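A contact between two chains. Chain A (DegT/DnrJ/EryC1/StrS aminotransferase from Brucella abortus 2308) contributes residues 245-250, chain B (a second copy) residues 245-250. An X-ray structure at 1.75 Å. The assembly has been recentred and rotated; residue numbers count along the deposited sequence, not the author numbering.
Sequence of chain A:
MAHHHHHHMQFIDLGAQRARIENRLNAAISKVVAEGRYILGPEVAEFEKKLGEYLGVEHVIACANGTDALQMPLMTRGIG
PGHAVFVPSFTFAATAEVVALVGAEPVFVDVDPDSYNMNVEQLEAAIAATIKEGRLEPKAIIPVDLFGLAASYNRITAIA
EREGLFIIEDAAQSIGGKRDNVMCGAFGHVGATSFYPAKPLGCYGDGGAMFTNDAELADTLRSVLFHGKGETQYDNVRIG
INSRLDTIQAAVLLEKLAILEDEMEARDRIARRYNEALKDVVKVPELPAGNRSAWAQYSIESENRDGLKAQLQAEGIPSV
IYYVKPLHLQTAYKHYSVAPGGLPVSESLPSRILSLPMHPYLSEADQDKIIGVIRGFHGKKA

Chain A (245-250) LDTIQA
Chain B, residues 245-250: LDTIQA

Two copies of one aminotransferase meet here through the same six-residue stretch, of which A:Asp246, A:Ile248, A:Gln249 and their B counterparts make the contact, which is close to symmetric. A:Leu245 and A:Asp246 are extended, with phi/psi of -81/124 and -64/145; B:Leu245 and B:Asp246 have -88/118 and -59/144. A helix starts at A:Thr247 and B:Thr247 and continues beyond the stretch, with phi from -52 to -78 and psi from -35 to -43.

A:Asp246 and B:Asp246 hold the N-cap position, but their side chains make no capping bond. The backbone O accepts the first-turn bonds. A:Ala250 N donates to A:Asp246 O at 2.9 Å, and A:Gln249 N makes a weak bond to A:Asp246 O at 2.9 Å. In chain B the bond from B:Ala250 N to B:Asp246 O is 3.0 Å, and the weak one from B:Gln249 N to B:Asp246 O is also 3.0 Å.

The register pairs A:Ile248 CA with B:Ile248 CA, 9.7 Å apart. The two stretches together bury 203 Å². The three contact residues of each chain supply all of it; A:Leu245, A:Thr247, A:Ala250 and their B counterparts stay out of reach.

The CA-to-CB bonds of A:Asp246 and B:Asp246 point toward the partner. Chi1 is m (-66° in both), with chi2 -22° in A and -16° in B. This brings A:Asp246 OD2 to 3.7 Å from B:Asp246 OD2, a close approach of like charges. One water bridges them from the side. It donates to A:Asp246 OD2 at 2.6 Å and to B:Asp246 OD2 at 2.7 Å, so each OD2 accepts a hydrogen bond from it. The OD1 atoms are hydrogen-bonded elsewhere in the structure.

The CA-to-CB bonds of A:Gln249 and B:Gln249 run sideways, but the side-chain ends come nearer. Chi1 and chi2 are both m (-64° and -53° in A, -60° and -59° in B), and chi3 is -30° and -24°. This bent chain carries the amide to the water, which accepts from A:Gln249 NE2 and from B:Gln249 NE2, each at 3.0 Å. No direct hydrogen bond crosses the contact: A:Gln249 NE2 to B:Asp246 OD2 is 3.9 Å, and A:Asp246 OD2 to B:Gln249 NE2 is 4.0 Å.

The CA-to-CB bonds of A:Ile248 and B:Ile248 point toward the partner, with chi1 and chi2 both t (-160° and 171° in A, -163° and 158° in B). The extended chains meet tip to tip, A:Ile248 CD1 to B:Ile248 CD1 4.1 Å, an apolar contact. The CG2 methyls pack near the opposing amides: A:Ile248 CG2 is 3.8 Å from B:Gln249 NE2, and B:Ile248 CG2 is 3.9 Å from A:Gln249 NE2.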

# COMPACT_ATOMS: atom_id res chain seq x y z
N LEU A 245 -2.74 4.82 -6.39
CA LEU A 245 -2.91 6.19 -5.85
C LEU A 245 -4.39 6.53 -5.80
O LEU A 245 -5.09 6.46 -6.84
CB LEU A 245 -2.20 7.18 -6.74
CG LEU A 245 -2.21 8.67 -6.35
CD1 LEU A 245 -1.39 8.86 -5.14
CD2 LEU A 245 -1.67 9.53 -7.50
N ASP A 246 -4.88 6.91 -4.61
CA ASP A 246 -6.31 7.20 -4.45
C ASP A 246 -6.67 8.43 -5.32
O ASP A 246 -5.87 9.38 -5.42
CB ASP A 246 -6.68 7.58 -3.02
CG ASP A 246 -6.51 6.48 -2.01
OD1 ASP A 246 -6.50 5.24 -2.34
OD2 ASP A 246 -6.40 6.89 -0.79
N THR A 247 -7.86 8.44 -5.88
CA THR A 247 -8.34 9.58 -6.66
C THR A 247 -8.25 10.86 -5.84
O THR A 247 -7.82 11.90 -6.31
CB THR A 247 -9.81 9.38 -7.06
OG1 THR A 247 -9.96 8.11 -7.71
CG2 THR A 247 -10.23 10.48 -8.03
N ILE A 248 -8.65 10.76 -4.57
CA ILE A 248 -8.62 11.94 -3.70
C ILE A 248 -7.20 12.47 -3.54
O ILE A 248 -6.99 13.69 -3.50
CB ILE A 248 -9.32 11.62 -2.36
CG1 ILE A 248 -9.74 12.89 -1.66
CG2 ILE A 248 -8.47 10.73 -1.46
CD1 ILE A 248 -10.61 12.67 -0.46
N GLN A 249 -6.20 11.59 -3.50
CA GLN A 249 -4.82 12.08 -3.40
C GLN A 249 -4.30 12.59 -4.73
O GLN A 249 -3.52 13.58 -4.78
CB GLN A 249 -3.91 10.96 -2.84
CG GLN A 249 -4.24 10.53 -1.44
CD GLN A 249 -4.30 11.66 -0.45
OE1 GLN A 249 -3.59 12.68 -0.59
NE2 GLN A 249 -5.07 11.46 0.61
N ALA A 250 -4.70 11.98 -5.84
CA ALA A 250 -4.33 12.55 -7.17
C ALA A 250 -4.87 14.00 -7.34
O ALA A 250 -4.19 14.87 -7.92
CB ALA A 250 -4.81 11.67 -8.29
N LEU B 245 -3.24 3.20 7.06
CA LEU B 245 -4.55 3.75 6.76
C LEU B 245 -4.44 5.26 6.90
O LEU B 245 -4.13 5.75 8.00
CB LEU B 245 -5.59 3.21 7.75
CG LEU B 245 -7.04 3.71 7.49
CD1 LEU B 245 -7.58 3.19 6.16
CD2 LEU B 245 -7.96 3.34 8.63
N ASP B 246 -4.67 5.98 5.83
CA ASP B 246 -4.54 7.48 5.86
C ASP B 246 -5.48 8.09 6.89
O ASP B 246 -6.61 7.64 7.03
CB ASP B 246 -4.95 8.12 4.52
CG ASP B 246 -4.03 7.76 3.35
OD1 ASP B 246 -2.86 7.26 3.52
OD2 ASP B 246 -4.50 7.98 2.21
N THR B 247 -5.05 9.15 7.57
CA THR B 247 -5.91 9.88 8.51
C THR B 247 -7.23 10.26 7.85
O THR B 247 -8.34 10.09 8.44
CB THR B 247 -5.15 11.12 9.01
OG1 THR B 247 -3.85 10.74 9.48
CG2 THR B 247 -5.90 11.75 10.14
N ILE B 248 -7.15 10.74 6.61
CA ILE B 248 -8.37 11.16 5.92
C ILE B 248 -9.37 10.03 5.76
O ILE B 248 -10.58 10.22 5.89
CB ILE B 248 -8.06 11.85 4.58
CG1 ILE B 248 -9.28 12.65 4.07
CG2 ILE B 248 -7.56 10.84 3.56
CD1 ILE B 248 -8.89 13.74 3.09
N GLN B 249 -8.87 8.83 5.51
CA GLN B 249 -9.76 7.69 5.35
C GLN B 249 -10.30 7.16 6.68
O GLN B 249 -11.44 6.71 6.77
CB GLN B 249 -9.06 6.60 4.58
CG GLN B 249 -8.62 7.02 3.16
CD GLN B 249 -9.79 7.47 2.29
OE1 GLN B 249 -10.96 7.08 2.52
NE2 GLN B 249 -9.48 8.26 1.30
N ALA B 250 -9.49 7.20 7.72
CA ALA B 250 -10.00 6.93 9.07
C ALA B 250 -11.16 7.83 9.46
O ALA B 250 -12.14 7.37 10.08
CB ALA B 250 -8.86 7.05 10.08
O HOH W 1 -6.60 8.88 0.84